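PDB 3K25: Slr1438 protein from Synechocystis sp., which is of unknown function but, as a member of the aldose 1-epimerase family, probably binds carbohydrate and may act as an isomerase. Local coordinates for residues L27-G32 against W99-Q104; R95-E100 against L114-N119; I175-P180 against L240-V245; L185-G190 against E205-F210. All coordinates share one frame; numbering follows the deposited sequence.

Contact 1 (L27-G32 against W99-Q104)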
# COMPACT_ATOMS: atom_id res chain seq x y z
N LEU A 27 1.26 -13.23 4.35
CA LEU A 27 0.15 -12.30 4.48
C LEU A 27 -0.60 -12.57 5.78
O LEU A 27 -0.98 -13.70 6.05
CB LEU A 27 -0.75 -12.42 3.25
CG LEU A 27 -2.18 -11.87 3.20
CD1 LEU A 27 -2.28 -10.51 3.84
CD2 LEU A 27 -2.59 -11.82 1.75
N VAL A 28 -0.78 -11.54 6.61
CA VAL A 28 -1.50 -11.69 7.87
C VAL A 28 -2.74 -10.78 7.87
O VAL A 28 -2.68 -9.60 8.22
CB VAL A 28 -0.53 -11.43 9.09
CG1 VAL A 28 0.54 -10.46 8.70
CG2 VAL A 28 -1.30 -10.92 10.32
N PRO A 29 -3.88 -11.34 7.43
CA PRO A 29 -5.23 -10.76 7.29
C PRO A 29 -5.87 -10.00 8.45
O PRO A 29 -6.58 -9.03 8.23
CB PRO A 29 -6.07 -11.96 6.87
CG PRO A 29 -5.33 -13.12 7.45
CD PRO A 29 -3.92 -12.78 7.15
N GLY A 30 -5.62 -10.44 9.68
CA GLY A 30 -6.19 -9.76 10.83
C GLY A 30 -5.57 -8.39 11.09
O GLY A 30 -6.12 -7.60 11.87
N ARG A 31 -4.43 -8.12 10.45
CA ARG A 31 -3.74 -6.84 10.61
C ARG A 31 -3.85 -5.98 9.37
O ARG A 31 -2.85 -5.48 8.86
CB ARG A 31 -2.25 -7.06 10.88
CG ARG A 31 -1.93 -7.74 12.16
CD ARG A 31 -2.37 -6.94 13.36
NE ARG A 31 -1.30 -6.94 14.35
CZ ARG A 31 -0.28 -6.09 14.33
NH1 ARG A 31 -0.23 -5.18 13.38
NH2 ARG A 31 0.68 -6.18 15.24
N GLY A 32 -5.06 -5.81 8.86
CA GLY A 32 -5.25 -4.98 7.68
C GLY A 32 -5.07 -5.66 6.34
O GLY A 32 -4.81 -4.98 5.36
N TRP A 99 -9.32 -8.42 8.25
CA TRP A 99 -10.00 -8.82 7.02
C TRP A 99 -10.28 -10.33 7.14
O TRP A 99 -9.61 -11.02 7.91
CB TRP A 99 -9.10 -8.56 5.81
CG TRP A 99 -8.80 -7.10 5.53
CD1 TRP A 99 -8.34 -6.16 6.42
CD2 TRP A 99 -8.87 -6.43 4.26
NE1 TRP A 99 -8.10 -4.96 5.78
CE2 TRP A 99 -8.42 -5.10 4.45
CE3 TRP A 99 -9.26 -6.83 2.97
CZ2 TRP A 99 -8.35 -4.17 3.40
CZ3 TRP A 99 -9.19 -5.90 1.92
CH2 TRP A 99 -8.74 -4.59 2.15
N GLU A 100 -11.27 -10.84 6.40
CA GLU A 100 -11.59 -12.27 6.45
C GLU A 100 -11.18 -12.93 5.15
O GLU A 100 -11.30 -12.32 4.08
CB GLU A 100 -13.09 -12.51 6.61
CG GLU A 100 -13.81 -11.57 7.53
CD GLU A 100 -15.32 -11.75 7.48
OE1 GLU A 100 -15.91 -11.59 6.38
OE2 GLU A 100 -15.91 -12.05 8.54
N VAL A 101 -10.73 -14.18 5.22
CA VAL A 101 -10.38 -14.90 4.01
C VAL A 101 -11.68 -15.50 3.46
O VAL A 101 -12.35 -16.28 4.15
CB VAL A 101 -9.39 -16.05 4.30
CG1 VAL A 101 -8.98 -16.72 3.00
CG2 VAL A 101 -8.17 -15.51 5.01
N ILE A 102 -12.05 -15.12 2.24
CA ILE A 102 -13.27 -15.63 1.63
C ILE A 102 -12.98 -16.41 0.37
O ILE A 102 -13.86 -16.60 -0.47
CB ILE A 102 -14.25 -14.48 1.27
CG1 ILE A 102 -13.72 -13.70 0.06
CG2 ILE A 102 -14.44 -13.55 2.47
CD1 ILE A 102 -14.78 -12.88 -0.65
N GLY A 103 -11.75 -16.85 0.21
CA GLY A 103 -11.40 -17.61 -0.97
C GLY A 103 -9.94 -18.01 -1.08
O GLY A 103 -9.06 -17.42 -0.44
N GLN A 104 -9.69 -19.01 -1.90
CA GLN A 104 -8.34 -19.50 -2.11
C GLN A 104 -8.28 -20.36 -3.37
O GLN A 104 -9.15 -21.20 -3.60
CB GLN A 104 -7.89 -20.34 -0.92
CG GLN A 104 -6.55 -20.98 -1.10
CD GLN A 104 -6.38 -22.14 -0.16
OE1 GLN A 104 -6.90 -22.12 0.95
NE2 GLN A 104 -5.64 -23.16 -0.59

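Contact 2 (R95-E100 against L114-N119)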
# COMPACT_ATOMS: atom_id res chain seq x y z
N ARG A 95 -6.03 -0.27 7.11
CA ARG A 95 -4.76 -0.79 7.62
C ARG A 95 -4.88 -1.32 9.05
O ARG A 95 -4.19 -2.26 9.42
CB ARG A 95 -3.71 0.33 7.60
CG ARG A 95 -3.93 1.33 8.72
CD ARG A 95 -3.45 2.73 8.39
NE ARG A 95 -2.01 2.86 8.46
CZ ARG A 95 -1.39 3.92 8.95
NH1 ARG A 95 -2.09 4.94 9.42
NH2 ARG A 95 -0.07 3.97 8.96
N ASP A 96 -5.77 -0.70 9.82
CA ASP A 96 -6.00 -1.02 11.23
C ASP A 96 -7.06 -2.07 11.57
O ASP A 96 -7.31 -2.30 12.75
CB ASP A 96 -6.39 0.26 11.99
CG ASP A 96 -5.47 1.41 11.69
OD1 ASP A 96 -4.25 1.29 11.95
OD2 ASP A 96 -5.96 2.45 11.19
N LEU A 97 -7.69 -2.68 10.57
CA LEU A 97 -8.75 -3.66 10.85
C LEU A 97 -8.51 -5.05 10.31
O LEU A 97 -7.75 -5.26 9.37
CB LEU A 97 -10.07 -3.17 10.28
CG LEU A 97 -10.67 -1.91 10.88
CD1 LEU A 97 -11.72 -1.39 9.92
CD2 LEU A 97 -11.25 -2.19 12.26
N PRO A 98 -9.17 -6.05 10.92
CA PRO A 98 -8.99 -7.42 10.42
C PRO A 98 -9.87 -7.68 9.21
O PRO A 98 -11.00 -7.21 9.15
CB PRO A 98 -9.37 -8.28 11.63
CG PRO A 98 -10.40 -7.42 12.35
CD PRO A 98 -9.80 -6.04 12.26
N TRP A 99 -9.32 -8.42 8.25
CA TRP A 99 -10.00 -8.82 7.02
C TRP A 99 -10.28 -10.33 7.14
O TRP A 99 -9.61 -11.02 7.91
CB TRP A 99 -9.10 -8.56 5.81
CG TRP A 99 -8.80 -7.10 5.53
CD1 TRP A 99 -8.34 -6.16 6.42
CD2 TRP A 99 -8.87 -6.43 4.26
NE1 TRP A 99 -8.10 -4.96 5.78
CE2 TRP A 99 -8.42 -5.10 4.45
CE3 TRP A 99 -9.26 -6.83 2.97
CZ2 TRP A 99 -8.35 -4.17 3.40
CZ3 TRP A 99 -9.19 -5.90 1.92
CH2 TRP A 99 -8.74 -4.59 2.15
N GLU A 100 -11.27 -10.84 6.40
CA GLU A 100 -11.59 -12.27 6.45
C GLU A 100 -11.18 -12.93 5.15
O GLU A 100 -11.30 -12.32 4.08
CB GLU A 100 -13.09 -12.51 6.61
CG GLU A 100 -13.81 -11.57 7.53
CD GLU A 100 -15.32 -11.75 7.48
OE1 GLU A 100 -15.91 -11.59 6.38
OE2 GLU A 100 -15.91 -12.05 8.54
N LEU A 114 -9.27 -11.84 0.30
CA LEU A 114 -9.66 -11.23 1.57
C LEU A 114 -10.79 -10.22 1.45
O LEU A 114 -10.96 -9.57 0.42
CB LEU A 114 -8.45 -10.55 2.20
CG LEU A 114 -7.20 -11.40 2.32
CD1 LEU A 114 -6.12 -10.59 3.02
CD2 LEU A 114 -7.52 -12.67 3.11
N ARG A 115 -11.53 -10.07 2.55
CA ARG A 115 -12.65 -9.15 2.57
C ARG A 115 -12.68 -8.22 3.77
O ARG A 115 -12.46 -8.64 4.92
CB ARG A 115 -13.96 -9.94 2.51
CG ARG A 115 -15.20 -9.15 2.92
CD ARG A 115 -16.43 -10.05 2.83
NE ARG A 115 -17.66 -9.34 3.11
CZ ARG A 115 -18.20 -9.22 4.32
NH1 ARG A 115 -17.62 -9.78 5.37
NH2 ARG A 115 -19.33 -8.53 4.47
N LEU A 116 -12.96 -6.96 3.48
CA LEU A 116 -13.08 -5.93 4.50
C LEU A 116 -14.42 -5.24 4.31
O LEU A 116 -14.67 -4.60 3.28
CB LEU A 116 -11.96 -4.91 4.41
CG LEU A 116 -12.13 -3.79 5.45
CD1 LEU A 116 -12.46 -4.38 6.82
CD2 LEU A 116 -10.85 -2.96 5.49
N SER A 117 -15.28 -5.39 5.31
CA SER A 117 -16.60 -4.81 5.27
C SER A 117 -16.76 -3.68 6.26
O SER A 117 -16.15 -3.66 7.34
CB SER A 117 -17.66 -5.88 5.59
OG SER A 117 -18.94 -5.30 5.75
N HIS A 118 -17.62 -2.74 5.90
CA HIS A 118 -17.91 -1.62 6.77
C HIS A 118 -18.59 -2.18 8.04
O HIS A 118 -19.02 -3.34 8.07
CB HIS A 118 -18.85 -0.66 6.04
CG HIS A 118 -20.17 -1.28 5.67
ND1 HIS A 118 -21.22 -1.38 6.56
CD2 HIS A 118 -20.60 -1.85 4.52
CE1 HIS A 118 -22.23 -1.99 5.98
NE2 HIS A 118 -21.88 -2.29 4.74
N ASN A 119 -18.65 -1.35 9.08
CA ASN A 119 -19.32 -1.70 10.33
C ASN A 119 -19.70 -0.42 11.10
O ASN A 119 -19.40 0.69 10.65
CB ASN A 119 -18.46 -2.65 11.19
CG ASN A 119 -17.23 -1.98 11.78
OD1 ASN A 119 -17.17 -0.76 11.96
ND2 ASN A 119 -16.25 -2.80 12.13

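Contact 3 (I175-P180 against L240-V245)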
# COMPACT_ATOMS: atom_id res chain seq x y z
N ILE A 175 20.85 3.51 -6.70
CA ILE A 175 19.48 3.35 -7.19
C ILE A 175 19.15 4.17 -8.44
O ILE A 175 19.31 5.39 -8.46
CB ILE A 175 18.45 3.72 -6.08
CG1 ILE A 175 18.61 2.79 -4.88
CG2 ILE A 175 17.02 3.60 -6.62
CD1 ILE A 175 18.40 1.32 -5.20
N THR A 176 18.70 3.48 -9.48
CA THR A 176 18.30 4.11 -10.73
C THR A 176 16.78 4.27 -10.65
O THR A 176 16.07 3.29 -10.41
CB THR A 176 18.66 3.21 -11.94
OG1 THR A 176 20.08 3.14 -12.09
CG2 THR A 176 18.04 3.76 -13.21
N LEU A 177 16.28 5.49 -10.85
CA LEU A 177 14.84 5.74 -10.80
C LEU A 177 14.19 5.94 -12.17
O LEU A 177 14.85 6.25 -13.16
CB LEU A 177 14.53 6.95 -9.92
CG LEU A 177 14.52 6.70 -8.41
CD1 LEU A 177 14.00 7.94 -7.68
CD2 LEU A 177 13.65 5.49 -8.10
N ALA A 178 12.87 5.76 -12.21
CA ALA A 178 12.12 5.90 -13.43
C ALA A 178 10.67 6.22 -13.08
O ALA A 178 9.79 5.36 -13.16
CB ALA A 178 12.19 4.62 -14.25
N ILE A 179 10.46 7.47 -12.69
CA ILE A 179 9.14 7.96 -12.33
C ILE A 179 8.66 8.85 -13.49
O ILE A 179 9.36 9.77 -13.89
CB ILE A 179 9.24 8.78 -11.04
CG1 ILE A 179 9.93 7.93 -9.97
CG2 ILE A 179 7.85 9.24 -10.61
CD1 ILE A 179 10.33 8.70 -8.71
N PRO A 180 7.46 8.57 -14.03
CA PRO A 180 6.86 9.31 -15.15
C PRO A 180 6.19 10.62 -14.79
O PRO A 180 4.98 10.78 -14.91
CB PRO A 180 5.88 8.30 -15.73
CG PRO A 180 5.36 7.65 -14.47
CD PRO A 180 6.60 7.44 -13.63
N LEU A 240 1.73 9.07 -7.64
CA LEU A 240 2.85 8.23 -7.24
C LEU A 240 3.58 8.90 -6.08
O LEU A 240 4.01 10.05 -6.18
CB LEU A 240 3.78 8.04 -8.42
CG LEU A 240 4.24 6.62 -8.75
CD1 LEU A 240 3.26 5.56 -8.25
CD2 LEU A 240 4.39 6.56 -10.28
N VAL A 241 3.71 8.16 -4.98
CA VAL A 241 4.38 8.68 -3.79
C VAL A 241 5.70 7.95 -3.52
O VAL A 241 5.81 6.73 -3.73
CB VAL A 241 3.46 8.55 -2.54
CG1 VAL A 241 4.25 8.87 -1.27
CG2 VAL A 241 2.26 9.48 -2.67
N LEU A 242 6.71 8.69 -3.07
CA LEU A 242 8.00 8.10 -2.76
C LEU A 242 8.42 8.45 -1.34
O LEU A 242 8.59 9.62 -1.02
CB LEU A 242 9.04 8.57 -3.77
CG LEU A 242 10.35 7.80 -3.66
CD1 LEU A 242 10.95 7.58 -5.04
CD2 LEU A 242 11.30 8.56 -2.73
N TRP A 243 8.57 7.44 -0.49
CA TRP A 243 8.93 7.59 0.92
C TRP A 243 10.25 6.88 1.22
O TRP A 243 10.49 5.77 0.76
CB TRP A 243 7.80 6.98 1.77
CG TRP A 243 7.97 6.88 3.29
CD1 TRP A 243 7.54 5.84 4.10
CD2 TRP A 243 8.46 7.88 4.18
NE1 TRP A 243 7.72 6.15 5.43
CE2 TRP A 243 8.29 7.40 5.51
CE3 TRP A 243 9.02 9.15 4.00
CZ2 TRP A 243 8.65 8.13 6.63
CZ3 TRP A 243 9.39 9.88 5.12
CH2 TRP A 243 9.20 9.37 6.42
N THR A 244 11.11 7.54 1.99
CA THR A 244 12.39 6.95 2.36
C THR A 244 13.09 7.82 3.39
O THR A 244 12.96 9.04 3.37
CB THR A 244 13.31 6.79 1.12
OG1 THR A 244 14.59 6.30 1.53
CG2 THR A 244 13.48 8.11 0.40
N VAL A 245 13.81 7.18 4.31
CA VAL A 245 14.52 7.92 5.35
C VAL A 245 15.91 7.37 5.61
O VAL A 245 16.17 6.17 5.44
CB VAL A 245 13.75 7.91 6.70
CG1 VAL A 245 12.32 8.40 6.50
CG2 VAL A 245 13.77 6.52 7.30

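Contact 4 (L185-G190 against E205-F210)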
# COMPACT_ATOMS: atom_id res chain seq x y z
N LEU A 185 5.94 16.90 -5.22
CA LEU A 185 5.53 17.73 -4.10
C LEU A 185 6.10 17.20 -2.78
O LEU A 185 5.69 16.14 -2.31
CB LEU A 185 4.01 17.76 -4.04
CG LEU A 185 3.36 18.79 -3.12
CD1 LEU A 185 3.69 18.48 -1.66
CD2 LEU A 185 3.85 20.17 -3.51
N ASP A 186 7.04 17.94 -2.20
CA ASP A 186 7.64 17.55 -0.93
C ASP A 186 6.58 17.73 0.15
O ASP A 186 6.45 18.81 0.74
CB ASP A 186 8.84 18.43 -0.59
CG ASP A 186 9.47 18.06 0.73
OD1 ASP A 186 10.11 16.99 0.81
OD2 ASP A 186 9.31 18.83 1.70
N GLN A 187 5.83 16.67 0.41
CA GLN A 187 4.76 16.72 1.39
C GLN A 187 5.18 17.25 2.74
O GLN A 187 4.34 17.67 3.54
CB GLN A 187 4.13 15.35 1.50
CG GLN A 187 3.36 14.99 0.25
CD GLN A 187 2.74 13.63 0.32
OE1 GLN A 187 3.44 12.62 0.27
NE2 GLN A 187 1.42 13.59 0.45
N LYS A 188 6.48 17.24 3.02
CA LYS A 188 6.98 17.75 4.29
C LYS A 188 6.77 19.26 4.34
O LYS A 188 6.04 19.77 5.19
CB LYS A 188 8.48 17.45 4.43
CG LYS A 188 8.83 15.98 4.40
CD LYS A 188 10.33 15.74 4.64
CE LYS A 188 11.20 16.41 3.57
NZ LYS A 188 12.64 16.09 3.71
N THR A 189 7.41 19.96 3.42
CA THR A 189 7.33 21.41 3.34
C THR A 189 6.09 21.90 2.60
O THR A 189 5.49 22.91 2.97
CB THR A 189 8.57 21.97 2.62
OG1 THR A 189 8.58 21.51 1.26
CG2 THR A 189 9.84 21.49 3.31
N GLY A 190 5.71 21.19 1.55
CA GLY A 190 4.54 21.58 0.78
C GLY A 190 4.93 22.33 -0.48
O GLY A 190 4.07 22.76 -1.24
N GLU A 205 15.59 12.52 4.48
CA GLU A 205 14.20 12.12 4.31
C GLU A 205 13.60 12.66 3.02
O GLU A 205 13.70 13.85 2.73
CB GLU A 205 13.37 12.58 5.51
CG GLU A 205 11.87 12.36 5.33
CD GLU A 205 11.09 12.66 6.60
OE1 GLU A 205 11.35 13.69 7.24
OE2 GLU A 205 10.19 11.86 6.95
N LEU A 206 13.00 11.77 2.24
CA LEU A 206 12.37 12.12 0.98
C LEU A 206 10.89 11.69 1.03
O LEU A 206 10.58 10.50 1.12
CB LEU A 206 13.09 11.42 -0.17
CG LEU A 206 13.93 12.24 -1.16
CD1 LEU A 206 14.96 13.06 -0.41
CD2 LEU A 206 14.61 11.31 -2.16
N ASP A 207 9.99 12.66 0.98
CA ASP A 207 8.56 12.36 1.02
C ASP A 207 7.92 13.06 -0.17
O ASP A 207 7.24 14.08 -0.00
CB ASP A 207 7.94 12.86 2.33
CG ASP A 207 6.54 12.32 2.57
OD1 ASP A 207 5.62 12.62 1.79
OD2 ASP A 207 6.36 11.58 3.55
N LEU A 208 8.13 12.51 -1.36
CA LEU A 208 7.63 13.11 -2.58
C LEU A 208 6.32 12.55 -3.15
O LEU A 208 6.11 11.33 -3.23
CB LEU A 208 8.71 13.04 -3.67
CG LEU A 208 10.17 13.39 -3.29
CD1 LEU A 208 10.22 14.46 -2.21
CD2 LEU A 208 10.87 12.13 -2.81
N ALA A 209 5.43 13.46 -3.56
CA ALA A 209 4.15 13.08 -4.15
C ALA A 209 4.05 13.57 -5.59
O ALA A 209 3.84 14.77 -5.84
CB ALA A 209 3.01 13.66 -3.32
N PHE A 210 4.22 12.66 -6.55
CA PHE A 210 4.11 12.99 -7.96
C PHE A 210 2.64 12.83 -8.34
O PHE A 210 2.18 11.73 -8.63
CB PHE A 210 4.95 12.02 -8.78
CG PHE A 210 6.40 12.00 -8.41
CD1 PHE A 210 7.32 12.79 -9.09
CD2 PHE A 210 6.86 11.15 -7.40
CE1 PHE A 210 8.68 12.74 -8.78
CE2 PHE A 210 8.21 11.10 -7.08
CZ PHE A 210 9.12 11.89 -7.77

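Contact 1 (L27-G32 against W99-Q104)
P29 O and W99 N share the single hydrogen bond of this junction, in which a type I turn at the end of strand 23-28, from one sheet of a beta supersandwich, meets the start of edge strand 100-105, from another. The bond is nearly straight (2.8 Å from W99 N to P29 O, 166° at the hydrogen), although the donor sits above the plane of the carbonyl. With CG anti to its own carbonyl carbon (chi1 -66°), W99 swings its indole back along the turn, so that NE1 lies 3.2 Å from G32 C and CD1 3.3 Å from the same atom. This is packing: the indole N-H does not bond to G32 O but to A94 O, which fixes the rotation of the ring, and F134 meets the ring edge-to-face. An alanine at W99 would keep the backbone bond but remove the indole and its N-H to A94 O, which would probably loosen the packing against G32. Farther along the strand, V101 CG2 makes a looser apolar contact with P29 CG at 4.4 Å. Behind this first shell, the turn owes its shape to its own backbone. G32 follows it with positive phi (87°), a conformation that suits glycine, and R31 N closes the turn by donating to V28 O at 3.2 Å.

Contact 2 (R95-E100 against L114-N119)
The indole of W99 carries L116 CB over one face, almost directly above the centre of its six-membered ring, while L97 O lies at the ring edge, in plane. The second flat group, the guanidinium of R115, has S117 CB over one face, offset toward the rim, and the carboxylate of E100 at its edge. Both groups belong to the open end of a beta hairpin, strands 100-105 and 110-117, where E100 and R115 form an antiparallel hydrogen-bonded pair. Its two bonds run from E100 N to R115 O at 2.9 Å, in plane and on a lone pair, and from R115 N to E100 O at 2.7 Å.

In the CH-pi contact L116 CB stands 3.4 Å from the W99 ring centroid; the two side chains cross at about a right angle. L116 CG is anti to the backbone N (chi1 177°), and CD2 extends along the ring toward NE1 and CE2. L114 CB adds an oblique contact with W99 CE3, at 3.9 Å. L116 CD1 turns instead toward L97 CD1, at a loose 4.4 Å.

The long side chains of E100 and R115 run side by side in the same direction on the other face of the sheet, joined by a salt bridge. R115 also reaches E131, its NH2 bridging to OE2, so the guanidinium is shared between two carboxylates and would probably stay charged. Toward E100 the fit is less regular, with the carboxylate and guanidinium planes 39° apart: E100 OE1 lies close to the guanidinium plane, 2.7 Å from R115 NH1 in a bent bond, and is itself met from above the carboxylate plane.

Contact 3 (I175-P180 against L240-V245)
L242 puts its CD1 methyl against two side chains of 175-180, L177 and I179, making it the hub of this small apolar contact. L177 comes tip to tip, its CD1 4.0 Å from L242 CD1. I179 instead crosses L242 at about a right angle and brings its own CD1 to 3.9 Å from that same methyl. The torsions suit the meeting: L242 has CG anti to its backbone N (chi1 -170°), whereas I179 sends CG1 anti to the carbonyl carbon (chi1 -53°). A second, looser cluster gathers round L240, whose CD2 lies 4.1 Å from P180 CD and 4.4 Å from I179 CG2; the proline ring and the leucine again cross nearly at right angles.

The backbones stay well apart, the closest CA atoms, those of I179 and L240, being 8.1 Å from each other. This is the spacing of layers in a beta sandwich: strand 176-178 is the edge of one sheet and strand 239-245 belongs to the sheet facing it. Neighbours widen the core, with F210 beside I179, L208 beside L242 and F220 beside L177.

No hydrogen bond or charge pair joins the two segments. What holds them is the burial of aliphatic groups, so the attachment is nondirectional, whereas backbone bonds such as T176 with I221 and L242 with L208 run within each sheet.

Contact 4 (L185-G190 against E205-F210)
L185 enters the contact beside A209, its opposite number on antiparallel strand 205-210. A209 N donates to L185 O at 3.0 Å from above the carbonyl plane, and the return bond from L185 N is weak. L185 CB and A209 CB approach to 4.3 Å on the same face of the sheet.

D186 forms a non-hydrogen-bonded pair with L208 and turns its carboxylate back on its own chain. With CG anti to the backbone N (chi1 179°), D186 OD2 receives T189 N at 2.8 Å, nearly straight at 166°, and T189 OG1 at 2.8 Å on its anti lone pair. Two donors on one oxygen of a buried carboxylate would be expected to favour the ionised form. An alanine at D186 would remove this double acceptor and would probably loosen the turn that T189 closes.

Q187 leaves the strand pairing with one last backbone bond, its N 3.0 Å from D207 O and nearly in line with the C=O bond (175°), though the N-H is bent. K188 then lays its chain obliquely across the neighbouring strand, CG 3.8 Å from D207 CB, and bends at chi3 so that NZ reaches E205 O at 2.7 Å. The carboxylate of E205 flanks its CD, but K188 NZ, 4.5 Å from E205 OE1, forms its long salt bridge with D186 OD1 instead. T189 OG1 also bonds to D191 N, and G190 N closes the loop onto D186 O. The arrangement is an Asx motif at the exit of strand 183-186, shaping the hairpin loop that leads to strand 192-194.

How the contacts relate
The four contacts form two pairs on opposite sides of the chain's centre. Contacts 1 and 2, with centres 8 Å apart, share W99 and E100 and meet at one edge of the eight-stranded sheet that starts with strand 100-105. Contact 3 touches the far edge of that sheet, strand 176-178, about 29 Å away between centres. Its other strand, 239-245, pairs with strand 205-210 of contact 4, whose centre is 11 Å off; L240 O and F210 N probably hydrogen-bond there. Along the chain contacts 1 and 2 finish before contact 3 opens, and contact 4 falls between its two segments. Both edges of one sheet are thus tied to other sheets of the supersandwich.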